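Side-chain contacts in peptidase, C14 family (Geobacter sulfurreducens PCA, PDB 3BIJ), which is of unknown function but probably acts as a caspase-like cysteine endopeptidase: residues 30-35 against 80-85; 35-40 against 45-50; 234-237 against 241-244. All coordinates share one frame; numbering follows the deposited sequence.

Overall arrangement
Interactions 1 and 2 share helix 29-42 and reach the same mixed sheet: the earlier part of the helix meets strand 76-89, while the later part meets strand 46-51. Their centres lie about 11 Å apart, they share Asp35, and they touch directly where Ser80 OG packs on Met36 CB at 3.6 Å. Interaction 3 joins the loop after helix 222-231 to the start of helix 240-250, about 20 Å from interaction 1 and 18 Å from interaction 2, centre to centre; its nearest atoms are about 10 Å and 6 Å from theirs. The Ser-Gly-His-Gly sequence at 82-85 matches a caspase-family active-site motif, which places interaction 1 nearest the presumed catalytic region.

Interaction 1. Residues 30-35 against 80-85; sequences EADAED and SYSGHG
Asp32, on helix 29-42, is bound to Ser82 on strand 76-89 by one side-chain hydrogen bond. Just before it, Ala31 packs on Arg174 of a second subunit. At Asp32 the helix comes nearest the strand, with CA 6.5 Å from the CA of Ser82. Ser82 OG donates to Asp32 OD1 at 2.9 Å, and OD1 receives it on its anti lone pair, the one away from OD2. The serine hydroxyl also lies alongside the aspartate's methylene, with Ser82 OG 3.2 Å from Asp32 CB. The two torsions match: Asp32 CG (chi1 -76°) and Ser82 OG (chi1 -78°) each stand opposite their own carbonyl carbon, and both CB atoms point across the gap. Beyond the pair, Asp32 OD1 forms a salt bridge with Arg165, and Asp32 OD2 accepts from Gly221 N. With an alanine at Asp32, Arg165 would probably lose this carboxylate, and the Ser82 hydroxyl and Gly221 N would lose this acceptor. Ala33 next rests on Ala8 of strand 4-10, and a turn on from Ala31 Asp35 forms a salt bridge with Arg177 of the second subunit. On the strand side, Tyr81 OH donates to His84 O at 2.7 Å, linking the tyrosine's phenol to the backbone at His84; Ser-Gly-His-Gly at 82-85 is consistent with the family's histidine motif. Chemically, Asp32 is a buried carboxylate whose two oxygens are both engaged, and Arg165 is likely to stabilise its negative charge against that of Asp133 close by.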
ATOM      1  N   GLU A  30      22.703  -5.527 -22.336  1.00 53.33           N
ATOM      2  CA  GLU A  30      23.951  -5.330 -23.066  1.00 49.57           C
ATOM      3  C   GLU A  30      25.002  -4.751 -22.120  1.00 47.68           C
ATOM      4  O   GLU A  30      26.179  -5.080 -22.211  1.00 39.22           O
ATOM      5  CB  GLU A  30      23.729  -4.420 -24.270  1.00 47.47           C
ATOM      6  CG  GLU A  30      23.148  -5.194 -25.431  1.00 52.88           C
ATOM      7  CD  GLU A  30      22.863  -4.330 -26.632  1.00 52.49           C
ATOM      8  OE1 GLU A  30      23.758  -3.560 -27.033  1.00 52.19           O
ATOM      9  OE2 GLU A  30      21.745  -4.433 -27.173  1.00 62.07           O
ATOM     10  N   ALA A  31      24.561  -3.905 -21.199  1.00 41.95           N
ATOM     11  CA  ALA A  31      25.467  -3.325 -20.234  1.00 40.02           C
ATOM     12  C   ALA A  31      26.015  -4.463 -19.376  1.00 39.17           C
ATOM     13  O   ALA A  31      27.220  -4.538 -19.142  1.00 44.35           O
ATOM     14  CB  ALA A  31      24.739  -2.290 -19.366  1.00 46.27           C
ATOM     15  N   ASP A  32      25.142  -5.356 -18.911  1.00 38.23           N
ATOM     16  CA  ASP A  32      25.586  -6.495 -18.090  1.00 38.54           C
ATOM     17  C   ASP A  32      26.670  -7.307 -18.796  1.00 34.67           C
ATOM     18  O   ASP A  32      27.679  -7.672 -18.189  1.00 38.26           O
ATOM     19  CB  ASP A  32      24.427  -7.444 -17.775  1.00 26.48           C
ATOM     20  CG  ASP A  32      23.493  -6.911 -16.711  1.00 39.64           C
ATOM     21  OD1 ASP A  32      22.424  -7.523 -16.509  1.00 35.74           O
ATOM     22  OD2 ASP A  32      23.814  -5.892 -16.075  1.00 36.02           O
ATOM     23  N   ALA A  33      26.454  -7.602 -20.072  1.00 39.23           N
ATOM     24  CA  ALA A  33      27.425  -8.384 -20.824  1.00 52.08           C
ATOM     25  C   ALA A  33      28.774  -7.661 -20.944  1.00 50.99           C
ATOM     26  O   ALA A  33      29.829  -8.265 -20.724  1.00 50.26           O
ATOM     27  CB  ALA A  33      26.876  -8.722 -22.200  1.00 44.01           C
ATOM     28  N   GLU A  34      28.740  -6.375 -21.284  1.00 52.65           N
ATOM     29  CA  GLU A  34      29.967  -5.592 -21.403  1.00 52.47           C
ATOM     30  C   GLU A  34      30.718  -5.606 -20.072  1.00 52.23           C
ATOM     31  O   GLU A  34      31.930  -5.838 -20.037  1.00 54.08           O
ATOM     32  CB  GLU A  34      29.654  -4.145 -21.816  1.00 62.08           C
ATOM     33  CG  GLU A  34      29.032  -4.018 -23.213  1.00 81.50           C
ATOM     34  CD  GLU A  34      28.719  -2.568 -23.627  1.00 93.44           C
ATOM     35  OE1 GLU A  34      27.920  -1.879 -22.928  1.00 88.68           O
ATOM     36  OE2 GLU A  34      29.269  -2.122 -24.667  1.00100.09           O
ATOM     37  N   ASP A  35      29.994  -5.377 -18.977  1.00 47.83           N
ATOM     38  CA  ASP A  35      30.598  -5.374 -17.650  1.00 46.31           C
ATOM     39  C   ASP A  35      31.191  -6.737 -17.298  1.00 45.45           C
ATOM     40  O   ASP A  35      32.274  -6.811 -16.721  1.00 46.97           O
ATOM     41  CB  ASP A  35      29.566  -4.970 -16.592  1.00 52.97           C
ATOM     42  CG  ASP A  35      29.199  -3.496 -16.666  1.00 44.49           C
ATOM     43  OD1 ASP A  35      28.187  -3.097 -16.053  1.00 48.22           O
ATOM     44  OD2 ASP A  35      29.923  -2.736 -17.336  1.00 53.03           O
ATOM     45  N   SER A  80      28.298 -16.035 -19.170  1.00 29.89           N
ATOM     46  CA  SER A  80      27.424 -15.107 -18.475  1.00 38.42           C
ATOM     47  C   SER A  80      26.281 -14.810 -19.430  1.00 40.78           C
ATOM     48  O   SER A  80      26.484 -14.777 -20.643  1.00 41.75           O
ATOM     49  CB  SER A  80      28.153 -13.812 -18.106  1.00 35.80           C
ATOM     50  OG  SER A  80      28.521 -13.091 -19.261  1.00 46.24           O
ATOM     51  N   TYR A  81      25.083 -14.609 -18.887  1.00 35.51           N
ATOM     52  CA  TYR A  81      23.917 -14.344 -19.713  1.00 33.22           C
ATOM     53  C   TYR A  81      22.915 -13.400 -19.082  1.00 39.94           C
ATOM     54  O   TYR A  81      22.507 -13.573 -17.931  1.00 39.78           O
ATOM     55  CB  TYR A  81      23.198 -15.662 -20.058  1.00 42.94           C
ATOM     56  CG  TYR A  81      21.820 -15.503 -20.690  1.00 37.48           C
ATOM     57  CD1 TYR A  81      20.654 -15.495 -19.912  1.00 45.05           C
ATOM     58  CD2 TYR A  81      21.684 -15.336 -22.065  1.00 45.67           C
ATOM     59  CE1 TYR A  81      19.393 -15.322 -20.499  1.00 39.32           C
ATOM     60  CE2 TYR A  81      20.437 -15.157 -22.661  1.00 35.29           C
ATOM     61  CZ  TYR A  81      19.295 -15.148 -21.877  1.00 45.89           C
ATOM     62  OH  TYR A  81      18.064 -14.959 -22.468  1.00 37.67           O
ATOM     63  N   SER A  82      22.528 -12.391 -19.846  1.00 33.28           N
ATOM     64  CA  SER A  82      21.521 -11.457 -19.401  1.00 37.91           C
ATOM     65  C   SER A  82      20.511 -11.367 -20.523  1.00 35.50           C
ATOM     66  O   SER A  82      20.823 -10.947 -21.639  1.00 37.96           O
ATOM     67  CB  SER A  82      22.121 -10.090 -19.075  1.00 36.69           C
ATOM     68  OG  SER A  82      22.756 -10.134 -17.813  1.00 43.92           O
ATOM     69  N   GLY A  83      19.303 -11.817 -20.219  1.00 45.97           N
ATOM     70  CA  GLY A  83      18.231 -11.800 -21.195  1.00 47.58           C
ATOM     71  C   GLY A  83      16.993 -12.361 -20.536  1.00 49.83           C
ATOM     72  O   GLY A  83      16.965 -12.543 -19.321  1.00 40.31           O
ATOM     73  N   HIS A  84      15.973 -12.637 -21.338  1.00 49.16           N
ATOM     74  CA  HIS A  84      14.729 -13.181 -20.827  1.00 49.64           C
ATOM     75  C   HIS A  84      14.825 -14.681 -20.678  1.00 52.32           C
ATOM     76  O   HIS A  84      15.577 -15.336 -21.398  1.00 55.83           O
ATOM     77  CB  HIS A  84      13.569 -12.889 -21.780  1.00 53.43           C
ATOM     78  CG  HIS A  84      12.955 -11.540 -21.597  1.00 51.05           C
ATOM     79  ND1 HIS A  84      13.131 -10.514 -22.499  1.00 38.95           N
ATOM     80  CD2 HIS A  84      12.177 -11.047 -20.606  1.00 41.41           C
ATOM     81  CE1 HIS A  84      12.486  -9.443 -22.072  1.00 48.57           C
ATOM     82  NE2 HIS A  84      11.901  -9.739 -20.924  1.00 54.11           N
ATOM     83  N   GLY A  85      14.043 -15.215 -19.747  1.00 42.34           N
ATOM     84  CA  GLY A  85      14.008 -16.644 -19.539  1.00 42.83           C
ATOM     85  C   GLY A  85      12.703 -17.099 -20.155  1.00 40.26           C
ATOM     86  O   GLY A  85      11.663 -16.505 -19.892  1.00 46.08           O
TER

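Interaction 2. Residues 35-40 against 45-50; sequences DMAAIA and FAVTTL
Ala40 and Phe45 bring helix 29-42 and the segment 45-50 together, their CB atoms 3.6 Å apart. Ala40 has the most surface buried in this contact. Its methyl also approaches one ring atom, Ala40 CB lying 3.9 Å from Phe45 CD2. Phe45 N points to Ala40 O in a bent hydrogen bond, N-H...O 141°, but this oxygen is placed too close to a neighbour in the model, so the bond's geometry is doubtful. The Phe45 side chain continues beyond the helix onto Ile76 and Met78 of strand 76-89 and onto Ala6. This is the return half of a beta-alpha-beta crossover: strand 4-10 leads into helix 29-42, and strand 46-51 then pairs parallel with strand 4-10. One turn earlier, Ala37 faces the strand with its methyl toward two alternate residues. Val47 CG2 meets Ala37 CB at 3.5 Å, because a chi1 of 57° sets this branch anti to the backbone N and extends it to the helix. From further along the strand, Thr49 OG1 approaches the same Ala37 CB to 3.6 Å, while Ala37 also rests on Ala8 of strand 4-10.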
ATOM      1  N   ASP A  35      29.994  -5.377 -18.977  1.00 47.83           N
ATOM      2  CA  ASP A  35      30.598  -5.374 -17.650  1.00 46.31           C
ATOM      3  C   ASP A  35      31.191  -6.737 -17.298  1.00 45.45           C
ATOM      4  O   ASP A  35      32.274  -6.811 -16.721  1.00 46.97           O
ATOM      5  CB  ASP A  35      29.566  -4.970 -16.592  1.00 52.97           C
ATOM      6  CG  ASP A  35      29.199  -3.496 -16.666  1.00 44.49           C
ATOM      7  OD1 ASP A  35      28.187  -3.097 -16.053  1.00 48.22           O
ATOM      8  OD2 ASP A  35      29.923  -2.736 -17.336  1.00 53.03           O
HETATM    9  N   MSE A  36      30.491  -7.817 -17.635  1.00 37.28           N
HETATM   10  CA  MSE A  36      31.020  -9.140 -17.334  1.00 40.48           C
HETATM   11  C   MSE A  36      32.222  -9.401 -18.224  1.00 43.77           C
HETATM   12  O   MSE A  36      33.254  -9.900 -17.758  1.00 48.94           O
HETATM   13  CB  MSE A  36      29.955 -10.214 -17.547  1.00 40.27           C
HETATM   14  CG  MSE A  36      28.787 -10.115 -16.566  1.00 55.61           C
HETATM   15 SE   MSE A  36      29.310 -10.433 -14.710  1.00 61.89          SE
HETATM   16  CE  MSE A  36      29.165  -8.646 -14.029  1.00 55.51           C
ATOM     17  N   ALA A  37      32.100  -9.051 -19.502  1.00 47.21           N
ATOM     18  CA  ALA A  37      33.199  -9.245 -20.448  1.00 41.15           C
ATOM     19  C   ALA A  37      34.430  -8.437 -20.015  1.00 41.08           C
ATOM     20  O   ALA A  37      35.561  -8.890 -20.172  1.00 34.34           O
ATOM     21  CB  ALA A  37      32.762  -8.833 -21.851  1.00 48.71           C
ATOM     22  N   ALA A  38      34.199  -7.245 -19.467  1.00 27.95           N
ATOM     23  CA  ALA A  38      35.293  -6.400 -18.996  1.00 35.65           C
ATOM     24  C   ALA A  38      36.055  -7.088 -17.858  1.00 43.64           C
ATOM     25  O   ALA A  38      37.292  -7.111 -17.846  1.00 47.90           O
ATOM     26  CB  ALA A  38      34.767  -5.037 -18.531  1.00 25.85           C
ATOM     27  N   ILE A  39      35.323  -7.643 -16.894  1.00 48.09           N
ATOM     28  CA  ILE A  39      35.948  -8.344 -15.775  1.00 38.61           C
ATOM     29  C   ILE A  39      36.703  -9.549 -16.313  1.00 38.84           C
ATOM     30  O   ILE A  39      37.850  -9.778 -15.946  1.00 46.40           O
ATOM     31  CB  ILE A  39      34.899  -8.848 -14.746  1.00 44.10           C
ATOM     32  CG1 ILE A  39      34.300  -7.658 -13.996  1.00 32.57           C
ATOM     33  CG2 ILE A  39      35.534  -9.868 -13.806  1.00 22.43           C
ATOM     34  CD1 ILE A  39      33.248  -8.038 -12.955  1.00 40.34           C
ATOM     35  N   ALA A  40      36.066 -10.317 -17.190  1.00 31.66           N
ATOM     36  CA  ALA A  40      36.722 -11.499 -17.745  1.00 37.91           C
ATOM     37  C   ALA A  40      38.023 -11.163 -18.474  1.00 45.61           C
ATOM     38  O   ALA A  40      39.024 -11.871 -18.339  1.00 47.27           O
ATOM     39  CB  ALA A  40      35.788 -12.222 -18.673  1.00 18.67           C
ATOM     40  N   PHE A  45      40.915 -13.681 -19.577  1.00 49.97           N
ATOM     41  CA  PHE A  45      39.979 -14.480 -20.356  1.00 42.51           C
ATOM     42  C   PHE A  45      39.974 -14.070 -21.828  1.00 45.90           C
ATOM     43  O   PHE A  45      40.139 -12.898 -22.154  1.00 49.26           O
ATOM     44  CB  PHE A  45      38.564 -14.302 -19.787  1.00 33.10           C
ATOM     45  CG  PHE A  45      38.180 -15.328 -18.755  1.00 45.18           C
ATOM     46  CD1 PHE A  45      37.847 -16.626 -19.141  1.00 37.88           C
ATOM     47  CD2 PHE A  45      38.153 -14.998 -17.391  1.00 43.37           C
ATOM     48  CE1 PHE A  45      37.495 -17.583 -18.194  1.00 37.41           C
ATOM     49  CE2 PHE A  45      37.803 -15.946 -16.434  1.00 30.07           C
ATOM     50  CZ  PHE A  45      37.472 -17.247 -16.835  1.00 42.36           C
ATOM     51  N   ALA A  46      39.811 -15.040 -22.719  1.00 46.80           N
ATOM     52  CA  ALA A  46      39.700 -14.735 -24.137  1.00 47.65           C
ATOM     53  C   ALA A  46      38.190 -14.548 -24.273  1.00 47.31           C
ATOM     54  O   ALA A  46      37.458 -15.519 -24.475  1.00 50.00           O
ATOM     55  CB  ALA A  46      40.164 -15.921 -24.981  1.00 40.83           C
ATOM     56  N   VAL A  47      37.727 -13.310 -24.149  1.00 49.85           N
ATOM     57  CA  VAL A  47      36.301 -13.020 -24.204  1.00 56.26           C
ATOM     58  C   VAL A  47      35.694 -12.778 -25.583  1.00 56.46           C
ATOM     59  O   VAL A  47      36.327 -12.208 -26.473  1.00 60.03           O
ATOM     60  CB  VAL A  47      35.965 -11.809 -23.292  1.00 56.28           C
ATOM     61  CG1 VAL A  47      36.790 -10.617 -23.703  1.00 61.05           C
ATOM     62  CG2 VAL A  47      34.478 -11.480 -23.374  1.00 63.75           C
ATOM     63  N   THR A  48      34.449 -13.228 -25.732  1.00 56.59           N
ATOM     64  CA  THR A  48      33.660 -13.092 -26.956  1.00 47.24           C
ATOM     65  C   THR A  48      32.307 -12.559 -26.494  1.00 49.12           C
ATOM     66  O   THR A  48      31.633 -13.202 -25.690  1.00 59.61           O
ATOM     67  CB  THR A  48      33.420 -14.462 -27.621  1.00 52.44           C
ATOM     68  OG1 THR A  48      34.678 -15.091 -27.882  1.00 52.82           O
ATOM     69  CG2 THR A  48      32.651 -14.308 -28.921  1.00 36.23           C
ATOM     70  N   THR A  49      31.912 -11.398 -26.992  1.00 41.63           N
ATOM     71  CA  THR A  49      30.645 -10.786 -26.608  1.00 44.61           C
ATOM     72  C   THR A  49      29.591 -10.872 -27.725  1.00 47.84           C
ATOM     73  O   THR A  49      29.875 -10.587 -28.891  1.00 49.61           O
ATOM     74  CB  THR A  49      30.858  -9.289 -26.258  1.00 46.64           C
ATOM     75  OG1 THR A  49      31.981  -9.164 -25.383  1.00 49.64           O
ATOM     76  CG2 THR A  49      29.635  -8.708 -25.576  1.00 51.68           C
ATOM     77  N   LEU A  50      28.374 -11.264 -27.361  1.00 39.90           N
ATOM     78  CA  LEU A  50      27.280 -11.350 -28.317  1.00 40.57           C
ATOM     79  C   LEU A  50      26.127 -10.497 -27.809  1.00 48.91           C
ATOM     80  O   LEU A  50      25.553 -10.783 -26.757  1.00 44.84           O
ATOM     81  CB  LEU A  50      26.833 -12.802 -28.497  1.00 35.46           C
ATOM     82  CG  LEU A  50      27.885 -13.692 -29.177  1.00 42.36           C
ATOM     83  CD1 LEU A  50      27.369 -15.109 -29.317  1.00 32.43           C
ATOM     84  CD2 LEU A  50      28.227 -13.122 -30.562  1.00 34.66           C
TER

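Interaction 3. Residues 234-237 against 241-244; sequences GLYK and RSFH
The carbonyl oxygen of Tyr236, whose ring crosses to Ser242 and Phe243, is gripped by two cationic groups. Lys237 NZ donates to Tyr236 O at 3.1 Å, arriving from above the carbonyl plane, 60° out of it and on no lone pair; Arg273 supplies a second hydrogen bond to this oxygen. The backbone is thereby held while the ring reaches to helix 240-250. Tyr236 carries CG anti to its own amide (chi1 179°), which extends the ring over the helix's first turn. One face of it receives the ring carbon Phe243 CD1, 3.7 Å above the plane and displaced toward the rim, and Tyr236 CE2 is 3.8 Å from that atom. With centroids 5.3 Å apart and planes at 48°, the rings form an oblique pair, neither stacked nor edge-to-face. The phenol oxygen ends against Ser242, with Tyr236 OH 3.0 Å from Ser242 CB and 3.1 Å from Ser242 C. It is also near Phe243 N, but the angle is too poor for a hydrogen bond, so the sound contact across the segments is van der Waals, chiefly between the two rings. Trp231 of helix 222-231 and Pro274 touch both aromatic side chains, extending the cluster beyond the pair. The contact thus folds the loop between helices 222-231 and 240-250 back on the first turn of the second helix, within the caspase-like domain.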
ATOM      1  N   GLY A 234      37.749  -5.403  -8.953  1.00 52.52           N
ATOM      2  CA  GLY A 234      38.870  -6.279  -8.654  1.00 41.92           C
ATOM      3  C   GLY A 234      39.493  -6.157  -7.283  1.00 41.30           C
ATOM      4  O   GLY A 234      40.537  -6.752  -7.036  1.00 47.75           O
ATOM      5  N   LEU A 235      38.879  -5.392  -6.389  1.00 45.87           N
ATOM      6  CA  LEU A 235      39.421  -5.247  -5.044  1.00 45.47           C
ATOM      7  C   LEU A 235      38.862  -6.287  -4.081  1.00 47.72           C
ATOM      8  O   LEU A 235      39.258  -6.331  -2.918  1.00 45.89           O
ATOM      9  CB  LEU A 235      39.129  -3.855  -4.489  1.00 43.52           C
ATOM     10  CG  LEU A 235      40.197  -2.789  -4.704  1.00 38.87           C
ATOM     11  CD1 LEU A 235      40.474  -2.622  -6.198  1.00 48.74           C
ATOM     12  CD2 LEU A 235      39.705  -1.484  -4.099  1.00 37.00           C
ATOM     13  N   TYR A 236      37.950  -7.125  -4.563  1.00 49.93           N
ATOM     14  CA  TYR A 236      37.343  -8.136  -3.703  1.00 55.24           C
ATOM     15  C   TYR A 236      38.285  -9.282  -3.356  1.00 54.01           C
ATOM     16  O   TYR A 236      38.932  -9.866  -4.224  1.00 51.59           O
ATOM     17  CB  TYR A 236      36.068  -8.709  -4.334  1.00 51.45           C
ATOM     18  CG  TYR A 236      35.428  -9.777  -3.474  1.00 53.55           C
ATOM     19  CD1 TYR A 236      34.739  -9.442  -2.310  1.00 46.49           C
ATOM     20  CD2 TYR A 236      35.586 -11.136  -3.779  1.00 50.75           C
ATOM     21  CE1 TYR A 236      34.237 -10.435  -1.463  1.00 53.79           C
ATOM     22  CE2 TYR A 236      35.082 -12.135  -2.935  1.00 42.16           C
ATOM     23  CZ  TYR A 236      34.415 -11.774  -1.777  1.00 45.63           C
ATOM     24  OH  TYR A 236      33.960 -12.738  -0.904  1.00 46.91           O
ATOM     25  N   LYS A 237      38.349  -9.600  -2.069  1.00 55.39           N
ATOM     26  CA  LYS A 237      39.190 -10.683  -1.576  1.00 57.43           C
ATOM     27  C   LYS A 237      38.270 -11.780  -1.026  1.00 54.18           C
ATOM     28  O   LYS A 237      37.422 -11.507  -0.173  1.00 62.19           O
ATOM     29  CB  LYS A 237      40.100 -10.175  -0.453  1.00 58.35           C
ATOM     30  CG  LYS A 237      41.075  -9.074  -0.843  1.00 65.83           C
ATOM     31  CD  LYS A 237      42.392  -9.621  -1.386  1.00 71.41           C
ATOM     32  CE  LYS A 237      42.225 -10.296  -2.744  1.00 85.79           C
ATOM     33  NZ  LYS A 237      41.912  -9.312  -3.840  1.00 93.09           N
ATOM     34  N   ARG A 241      32.137 -18.798  -2.705  1.00 41.21           N
ATOM     35  CA  ARG A 241      31.082 -18.863  -1.710  1.00 40.22           C
ATOM     36  C   ARG A 241      30.952 -17.524  -1.028  1.00 37.59           C
ATOM     37  O   ARG A 241      29.856 -16.988  -0.917  1.00 47.39           O
ATOM     38  CB  ARG A 241      31.370 -19.957  -0.686  1.00 47.51           C
ATOM     39  CG  ARG A 241      31.408 -21.336  -1.317  1.00 52.56           C
ATOM     40  CD  ARG A 241      31.395 -22.512  -0.324  1.00 53.48           C
ATOM     41  NE  ARG A 241      30.324 -23.347  -0.737  1.00 60.86           N
ATOM     42  CZ  ARG A 241      30.153 -24.615  -1.090  1.00 60.88           C
ATOM     43  NH1 ARG A 241      28.898 -24.849  -1.401  1.00 69.49           N
ATOM     44  NH2 ARG A 241      31.040 -25.603  -1.146  1.00 55.25           N
ATOM     45  N   SER A 242      32.067 -16.962  -0.586  1.00 41.77           N
ATOM     46  CA  SER A 242      32.016 -15.662   0.075  1.00 39.04           C
ATOM     47  C   SER A 242      31.497 -14.586  -0.860  1.00 41.96           C
ATOM     48  O   SER A 242      30.783 -13.683  -0.430  1.00 43.06           O
ATOM     49  CB  SER A 242      33.397 -15.263   0.572  1.00 35.44           C
ATOM     50  OG  SER A 242      33.845 -16.194   1.528  1.00 48.60           O
ATOM     51  N   PHE A 243      31.868 -14.685  -2.135  1.00 39.42           N
ATOM     52  CA  PHE A 243      31.451 -13.711  -3.130  1.00 35.40           C
ATOM     53  C   PHE A 243      29.921 -13.732  -3.191  1.00 42.11           C
ATOM     54  O   PHE A 243      29.247 -12.703  -3.069  1.00 34.23           O
ATOM     55  CB  PHE A 243      32.066 -14.085  -4.477  1.00 38.30           C
ATOM     56  CG  PHE A 243      31.860 -13.063  -5.547  1.00 39.21           C
ATOM     57  CD1 PHE A 243      32.179 -11.730  -5.328  1.00 32.34           C
ATOM     58  CD2 PHE A 243      31.390 -13.452  -6.801  1.00 31.94           C
ATOM     59  CE1 PHE A 243      32.036 -10.801  -6.348  1.00 40.54           C
ATOM     60  CE2 PHE A 243      31.242 -12.540  -7.826  1.00 28.72           C
ATOM     61  CZ  PHE A 243      31.565 -11.209  -7.610  1.00 38.23           C
ATOM     62  N   HIS A 244      29.385 -14.936  -3.339  1.00 39.74           N
ATOM     63  CA  HIS A 244      27.961 -15.150  -3.409  1.00 42.86           C
ATOM     64  C   HIS A 244      27.260 -14.640  -2.142  1.00 41.59           C
ATOM     65  O   HIS A 244      26.293 -13.886  -2.226  1.00 38.32           O
ATOM     66  CB  HIS A 244      27.711 -16.642  -3.619  1.00 41.74           C
ATOM     67  CG  HIS A 244      26.273 -17.039  -3.493  1.00 44.87           C
ATOM     68  ND1 HIS A 244      25.317 -16.668  -4.415  1.00 40.96           N
ATOM     69  CD2 HIS A 244      25.626 -17.759  -2.546  1.00 21.84           C
ATOM     70  CE1 HIS A 244      24.143 -17.143  -4.039  1.00 39.71           C
ATOM     71  NE2 HIS A 244      24.303 -17.808  -2.910  1.00 37.76           N
TER